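Local coordinates for regulatory Subunit of Protein Kinase A (cAMP-dependent) from Euglena gracilis (Euglena gracilis, PDB 6RSX) that probably serves as the cAMP-binding regulatory subunit of protein kinase A, holding one cyclic nucleotide in each of its two tandem domains, at residues A33-C38 with S58-K63; R46-D51 with R146-Q151; R177-D182 with T267-P272. One frame throughout, in Å; residues are numbered along the deposited sequence.

Contact 1: residues A33-C38 with S58-K63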
# COMPACT_ATOMS: atom_id res chain seq x y z
N ALA A 33 6.16 -2.66 22.50
CA ALA A 33 7.33 -2.53 21.62
C ALA A 33 7.34 -3.63 20.58
O ALA A 33 7.60 -3.39 19.39
CB ALA A 33 8.62 -2.54 22.44
N ARG A 34 7.05 -4.85 21.01
CA ARG A 34 6.99 -6.00 20.12
C ARG A 34 5.93 -5.84 19.04
O ARG A 34 6.18 -6.10 17.85
CB ARG A 34 6.75 -7.25 20.95
CG ARG A 34 6.76 -8.48 20.15
CD ARG A 34 6.73 -9.73 21.03
NE ARG A 34 6.36 -10.89 20.21
CZ ARG A 34 5.84 -12.00 20.69
NH1 ARG A 34 5.60 -12.13 22.01
NH2 ARG A 34 5.49 -12.99 19.86
N ILE A 35 4.72 -5.41 19.42
CA ILE A 35 3.69 -5.17 18.41
C ILE A 35 4.12 -4.07 17.45
O ILE A 35 3.98 -4.20 16.22
CB ILE A 35 2.35 -4.87 19.10
CG1 ILE A 35 1.87 -6.12 19.80
CG2 ILE A 35 1.34 -4.37 18.09
CD1 ILE A 35 0.73 -5.86 20.82
N GLU A 36 4.67 -2.98 17.99
CA GLU A 36 5.13 -1.88 17.15
C GLU A 36 6.13 -2.37 16.11
O GLU A 36 6.07 -1.95 14.95
CB GLU A 36 5.76 -0.78 17.99
CG GLU A 36 4.80 -0.04 18.89
CD GLU A 36 5.50 1.02 19.73
OE1 GLU A 36 6.72 1.23 19.54
OE2 GLU A 36 4.83 1.62 20.60
N LYS A 37 7.05 -3.26 16.50
CA LYS A 37 8.05 -3.76 15.55
C LYS A 37 7.38 -4.48 14.40
O LYS A 37 7.75 -4.31 13.22
CB LYS A 37 9.01 -4.71 16.27
CG LYS A 37 10.31 -4.08 16.75
CD LYS A 37 10.89 -4.87 17.94
CE LYS A 37 11.19 -6.32 17.56
NZ LYS A 37 12.32 -6.50 16.60
N CYS A 38 6.38 -5.29 14.73
CA CYS A 38 5.64 -6.04 13.73
C CYS A 38 4.82 -5.10 12.84
O CYS A 38 4.82 -5.25 11.61
CB CYS A 38 4.77 -7.07 14.47
SG CYS A 38 3.65 -8.01 13.45
N SER A 58 -3.09 -2.78 23.53
CA SER A 58 -3.64 -3.52 24.65
C SER A 58 -4.50 -4.71 24.22
O SER A 58 -4.70 -5.63 25.03
CB SER A 58 -4.46 -2.58 25.56
OG SER A 58 -5.66 -2.14 24.95
N SER A 59 -4.99 -4.73 22.98
CA SER A 59 -5.95 -5.72 22.50
C SER A 59 -5.34 -6.82 21.64
O SER A 59 -5.86 -7.94 21.64
CB SER A 59 -7.07 -5.05 21.69
OG SER A 59 -7.81 -4.13 22.49
N MET A 60 -4.29 -6.54 20.85
CA MET A 60 -3.82 -7.60 19.95
C MET A 60 -3.33 -8.80 20.73
O MET A 60 -2.75 -8.68 21.82
CB MET A 60 -2.71 -7.07 19.03
CG MET A 60 -3.26 -6.46 17.80
SD MET A 60 -1.99 -6.05 16.61
CE MET A 60 -2.72 -6.84 15.17
N PHE A 61 -3.57 -9.99 20.19
CA PHE A 61 -3.15 -11.23 20.82
C PHE A 61 -2.38 -12.12 19.85
O PHE A 61 -2.52 -12.02 18.62
CB PHE A 61 -4.36 -12.00 21.40
CG PHE A 61 -5.46 -12.29 20.40
CD1 PHE A 61 -6.42 -11.33 20.09
CD2 PHE A 61 -5.54 -13.53 19.79
CE1 PHE A 61 -7.47 -11.61 19.17
CE2 PHE A 61 -6.58 -13.83 18.88
CZ PHE A 61 -7.54 -12.87 18.59
N GLU A 62 -1.60 -13.03 20.43
CA GLU A 62 -0.70 -13.91 19.65
C GLU A 62 -1.45 -15.14 19.16
O GLU A 62 -2.30 -15.70 19.87
CB GLU A 62 0.48 -14.36 20.51
CG GLU A 62 1.35 -13.26 21.02
CD GLU A 62 2.48 -13.76 21.91
OE1 GLU A 62 2.59 -13.27 23.06
OE2 GLU A 62 3.24 -14.65 21.48
N LYS A 63 -1.14 -15.55 17.94
CA LYS A 63 -1.60 -16.81 17.39
C LYS A 63 -0.42 -17.42 16.66
O LYS A 63 0.32 -16.70 16.01
CB LYS A 63 -2.71 -16.63 16.38
CG LYS A 63 -3.39 -17.94 15.99
CD LYS A 63 -4.64 -17.68 15.12
CE LYS A 63 -5.95 -18.12 15.82
NZ LYS A 63 -5.99 -17.80 17.30
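Arg34 and Glu62 supply the charged half of this contact, Ile35 and Met60 the apolar half. In the salt bridge NH2 of Arg34 stands 3.2 Å from OE2 of Glu62, and the hydrogen bond within it is weak, its N-H...O angle only 142°. The carboxylate oxygen lies at the guanidinium edge, near its plane, yet the two flat groups are turned 77° apart and do not form a two-pronged pair. CG of Arg34 is anti to the backbone N (chi1 -176°), and an extended chain carries the charge from the helix across to strand 61-65. NE of Arg34 makes a separate salt bridge to Glu85, its stronger partner, just beyond strand 80-84; both acids would offset the nearby Arg135. Trp137 of strand 134-140 touches both side chains of the pair.

Deeper in, the sulfur SD of Met60 meets the branch methyl CG2 of Ile35 at 4.0 Å, while CD1 of Ile35 lies 4.1 Å from CB of Met60. Tyr57, Val83 and Leu139 close round these two buried residues. Helix 29-39 is thereby laid against the turn from helix 50-59 into the first barrel strand, as expected of the N-terminal helical (N3A) motif of a cyclic nucleotide-binding domain.

Contact 2: residues R46-D51 with R146-Q151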
# COMPACT_ATOMS: atom_id res chain seq x y z
N ARG A 46 -0.38 2.29 10.28
CA ARG A 46 0.31 3.57 10.27
C ARG A 46 -0.67 4.74 10.35
O ARG A 46 -0.33 5.79 10.90
CB ARG A 46 1.17 3.71 9.01
CG ARG A 46 2.06 4.95 9.02
CD ARG A 46 2.92 5.03 7.78
NE ARG A 46 3.78 3.85 7.68
CZ ARG A 46 4.38 3.48 6.56
NH1 ARG A 46 4.21 4.20 5.45
NH2 ARG A 46 5.15 2.40 6.54
N SER A 47 -1.87 4.58 9.81
CA SER A 47 -2.82 5.68 9.76
C SER A 47 -3.45 5.98 11.13
O SER A 47 -3.73 7.14 11.44
CB SER A 47 -3.91 5.37 8.74
OG SER A 47 -4.11 3.97 8.65
N LEU A 48 -3.68 4.94 11.94
CA LEU A 48 -4.34 5.12 13.23
C LEU A 48 -3.68 6.21 14.05
O LEU A 48 -2.45 6.29 14.11
CB LEU A 48 -4.31 3.81 14.02
CG LEU A 48 -4.92 2.62 13.31
CD1 LEU A 48 -4.56 1.39 14.09
CD2 LEU A 48 -6.44 2.79 13.21
N GLY A 49 -4.50 7.02 14.71
CA GLY A 49 -4.02 7.96 15.69
C GLY A 49 -3.70 7.28 17.00
O GLY A 49 -3.85 6.07 17.17
N GLU A 50 -3.27 8.09 17.97
CA GLU A 50 -2.65 7.56 19.18
C GLU A 50 -3.65 6.82 20.06
O GLU A 50 -3.30 5.82 20.68
CB GLU A 50 -1.98 8.69 19.96
CG GLU A 50 -1.15 8.22 21.15
CD GLU A 50 0.25 8.79 21.13
OE1 GLU A 50 1.17 8.16 21.70
OE2 GLU A 50 0.43 9.87 20.52
N ASP A 51 -4.88 7.32 20.15
CA ASP A 51 -5.87 6.67 21.00
C ASP A 51 -6.21 5.28 20.49
O ASP A 51 -6.32 4.32 21.27
CB ASP A 51 -7.14 7.53 21.09
CG ASP A 51 -7.18 8.38 22.34
OD1 ASP A 51 -6.16 8.44 23.05
OD2 ASP A 51 -8.24 8.99 22.61
N ARG A 146 -14.24 -1.38 15.76
CA ARG A 146 -14.11 -0.11 16.46
C ARG A 146 -13.08 0.80 15.81
O ARG A 146 -13.36 1.99 15.60
CB ARG A 146 -13.74 -0.35 17.92
CG ARG A 146 -14.87 -0.94 18.73
CD ARG A 146 -14.91 -0.34 20.11
NE ARG A 146 -13.85 -0.82 20.98
CZ ARG A 146 -12.91 -0.05 21.52
NH1 ARG A 146 -12.01 -0.59 22.33
NH2 ARG A 146 -12.88 1.25 21.25
N ILE A 147 -11.89 0.29 15.49
CA ILE A 147 -10.75 1.15 15.16
C ILE A 147 -10.34 1.16 13.68
O ILE A 147 -9.70 2.13 13.25
CB ILE A 147 -9.54 0.83 16.03
CG1 ILE A 147 -8.97 -0.52 15.64
CG2 ILE A 147 -9.90 0.86 17.52
CD1 ILE A 147 -7.65 -0.79 16.32
N LEU A 148 -10.66 0.13 12.90
CA LEU A 148 -10.19 0.08 11.52
C LEU A 148 -11.29 0.10 10.46
O LEU A 148 -11.02 0.53 9.34
CB LEU A 148 -9.31 -1.17 11.30
CG LEU A 148 -7.87 -1.09 11.79
CD1 LEU A 148 -7.21 -2.47 11.75
CD2 LEU A 148 -7.11 -0.09 10.90
N LEU A 149 -12.51 -0.34 10.79
CA LEU A 149 -13.48 -0.64 9.72
C LEU A 149 -13.87 0.62 8.94
O LEU A 149 -13.86 0.62 7.70
CB LEU A 149 -14.72 -1.35 10.31
CG LEU A 149 -15.76 -1.77 9.27
CD1 LEU A 149 -16.62 -2.93 9.76
CD2 LEU A 149 -16.63 -0.57 8.97
N THR A 150 -14.22 1.70 9.65
CA THR A 150 -14.83 2.86 9.00
C THR A 150 -13.86 3.52 8.02
O THR A 150 -14.17 3.68 6.84
CB THR A 150 -15.29 3.88 10.04
OG1 THR A 150 -16.26 3.27 10.90
CG2 THR A 150 -15.90 5.08 9.35
N GLN A 151 -12.69 3.91 8.50
CA GLN A 151 -11.78 4.65 7.63
C GLN A 151 -11.19 3.75 6.55
O GLN A 151 -10.87 4.24 5.46
CB GLN A 151 -10.69 5.35 8.44
CG GLN A 151 -9.56 4.50 8.93
CD GLN A 151 -9.80 3.90 10.30
OE1 GLN A 151 -10.94 3.76 10.75
NE2 GLN A 151 -8.71 3.54 10.98
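Leu48 presses its CD2 methyl against the place where helix 141-147 gives way to helix 149-165, and where the N-terminal helical (N3A) motif of the first cyclic nucleotide-binding domain meets the helices that follow the barrel. This methyl does most of the touching: it lies 3.3 Å from the backbone O of Ile147, 3.3 Å from NE2 of Gln151 and 3.8 Å from CD2 of Leu148. Its sister CD1 approaches CD1 of Ile147 more loosely, at 4.4 Å. No hydrogen bond joins the two segments; the fit is one of shape, with Leu48 and Gln151 crossing at about a right angle.

One shell out, segment 146-151 supplies its own polar tie. CG of Gln151 sits between the backbone N and C (chi1 78°), and a bend at chi2 folds the amide back so that NE2 donates to O of Ile147. A leucine here would probably leave the Ile147 carbonyl without its side-chain donor. Leu53 and Val56 of helix 50-59 also touch Leu48, Val56 reaches Ile147 as well, and Gly49 serves as the N-cap residue of that helix. The amide bond itself is short and fairly straight: NE2 of Gln151 stands 2.8 Å from O of Ile147 with an N-H...O angle of 154°, the oxygen lying almost in the amide plane and the donor in the carbonyl plane.

Contact 3: residues R177-D182 with T267-P272; sequences RMTMAD and TALLGP
In the helical part of the second cyclic nucleotide-binding domain, Leu269, from helix 263-269 after the barrel, packs on Thr179 and Met180 of helix 174-183, which precedes the barrel. The contact is apolar and small, burying 138 Å² in all. The methyl CE of Met180 does the closest touching, 3.8 Å from CB and 3.9 Å from CD1 of Leu269, with the sulfur SD next at 4.2 Å from CD1 of Leu269. Met180 starts with CG anti to the backbone N (chi1 -179°), then bends at chi2 and again at chi3; the two bends swing CE onto the leucine, and the two side chains run alongside each other in opposite senses.

The same CD1 of Leu269 also reaches the helix backbone, 4.1 Å from O of Thr179. CD2 of Leu269 only grazes the threonine hydroxyl, at 4.5 Å from OG1 of Thr179, which is hydrogen-bonded to the carbonyl of Glu176 in its own helix. Met180 also touches Leu163 of helix 149-165 and the loop residues Phe169 and Leu172. The side chain of Thr179 is about 7 Å from a bound cAMP, and Tyr175 of its helix belongs to the first domain's nucleotide pocket. Helices flanking the barrel and packed on each other in this way are characteristic of the cyclic nucleotide-binding domain, here at the junction of the tandem pair.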
# COMPACT_ATOMS: atom_id res chain seq x y z
N ARG A 177 -6.12 -3.34 -6.37
CA ARG A 177 -6.67 -1.99 -6.30
C ARG A 177 -6.99 -1.57 -4.87
O ARG A 177 -6.75 -0.41 -4.49
CB ARG A 177 -7.94 -1.86 -7.16
CG ARG A 177 -7.65 -1.84 -8.65
CD ARG A 177 -8.92 -1.71 -9.51
NE ARG A 177 -8.50 -1.48 -10.88
CZ ARG A 177 -8.03 -2.44 -11.68
NH1 ARG A 177 -7.97 -3.70 -11.23
NH2 ARG A 177 -7.61 -2.16 -12.91
N MET A 178 -7.54 -2.48 -4.06
CA MET A 178 -7.87 -2.14 -2.69
C MET A 178 -6.61 -1.81 -1.89
O MET A 178 -6.60 -0.86 -1.10
CB MET A 178 -8.63 -3.30 -2.03
CG MET A 178 -9.75 -3.82 -2.87
SD MET A 178 -10.81 -4.91 -1.88
CE MET A 178 -11.73 -3.78 -0.82
N THR A 179 -5.57 -2.62 -2.03
CA THR A 179 -4.36 -2.38 -1.24
C THR A 179 -3.64 -1.14 -1.75
O THR A 179 -3.00 -0.43 -0.97
CB THR A 179 -3.45 -3.61 -1.27
OG1 THR A 179 -3.19 -3.94 -2.62
CG2 THR A 179 -4.14 -4.80 -0.65
N MET A 180 -3.79 -0.84 -3.04
CA MET A 180 -3.24 0.40 -3.57
C MET A 180 -3.96 1.59 -2.96
O MET A 180 -3.33 2.55 -2.50
CB MET A 180 -3.32 0.40 -5.10
CG MET A 180 -2.73 1.69 -5.75
SD MET A 180 -0.98 1.93 -5.40
CE MET A 180 -0.25 0.54 -6.21
N ALA A 181 -5.30 1.52 -2.89
CA ALA A 181 -6.04 2.57 -2.22
C ALA A 181 -5.58 2.76 -0.78
O ALA A 181 -5.46 3.90 -0.32
CB ALA A 181 -7.53 2.29 -2.28
N ASP A 182 -5.39 1.66 -0.03
CA ASP A 182 -4.91 1.81 1.35
C ASP A 182 -3.64 2.64 1.40
O ASP A 182 -3.45 3.47 2.31
CB ASP A 182 -4.61 0.43 1.97
CG ASP A 182 -5.85 -0.46 2.13
OD1 ASP A 182 -6.99 0.06 2.12
OD2 ASP A 182 -5.67 -1.69 2.28
N THR A 267 7.93 0.26 -3.50
CA THR A 267 8.66 -0.97 -3.78
C THR A 267 7.78 -2.20 -3.53
O THR A 267 7.77 -3.14 -4.34
CB THR A 267 9.94 -0.99 -2.93
OG1 THR A 267 10.76 0.13 -3.30
CG2 THR A 267 10.74 -2.25 -3.16
N ALA A 268 7.02 -2.18 -2.44
CA ALA A 268 6.12 -3.30 -2.12
C ALA A 268 5.08 -3.52 -3.22
O ALA A 268 4.74 -4.66 -3.54
CB ALA A 268 5.45 -3.06 -0.77
N LEU A 269 4.55 -2.44 -3.80
CA LEU A 269 3.43 -2.55 -4.73
C LEU A 269 3.86 -2.42 -6.20
O LEU A 269 3.00 -2.31 -7.09
CB LEU A 269 2.37 -1.50 -4.36
CG LEU A 269 1.81 -1.63 -2.92
CD1 LEU A 269 0.80 -0.55 -2.57
CD2 LEU A 269 1.18 -3.00 -2.69
N LEU A 270 5.16 -2.48 -6.49
CA LEU A 270 5.65 -2.17 -7.84
C LEU A 270 5.27 -3.24 -8.87
O LEU A 270 5.04 -2.91 -10.03
CB LEU A 270 7.16 -2.00 -7.79
CG LEU A 270 7.88 -1.72 -9.11
CD1 LEU A 270 7.33 -0.47 -9.81
CD2 LEU A 270 9.35 -1.59 -8.82
N GLY A 271 5.19 -4.51 -8.46
CA GLY A 271 4.94 -5.61 -9.37
C GLY A 271 4.00 -5.35 -10.54
O GLY A 271 4.41 -5.36 -11.71
N PRO A 272 2.71 -5.13 -10.26
CA PRO A 272 1.76 -4.91 -11.36
C PRO A 272 1.94 -3.59 -12.11
O PRO A 272 1.22 -3.37 -13.09
CB PRO A 272 0.39 -4.97 -10.65
CG PRO A 272 0.69 -4.75 -9.20
CD PRO A 272 2.03 -5.34 -8.97

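From the N terminus, helix 29-39 is the first element to be tied down: contact 1 closes a short, mostly helical loop by bringing it back to the start of strand 61-65. Contact 2 opens inside that loop, at 46-51, and closes only at 146-151, after the whole first barrel. The two therefore cross, share helix 50-59 and lie on the same side of the chain's centre, with nearest atoms about 5 Å apart. Contact 3 follows in series, spanning the second barrel from helix 174-183 to helix 263-269. Helices 149-165 and 174-183, consecutive in the chain, lead from contact 2 to contact 3; the nearest atoms of these two contacts are about 6 Å apart.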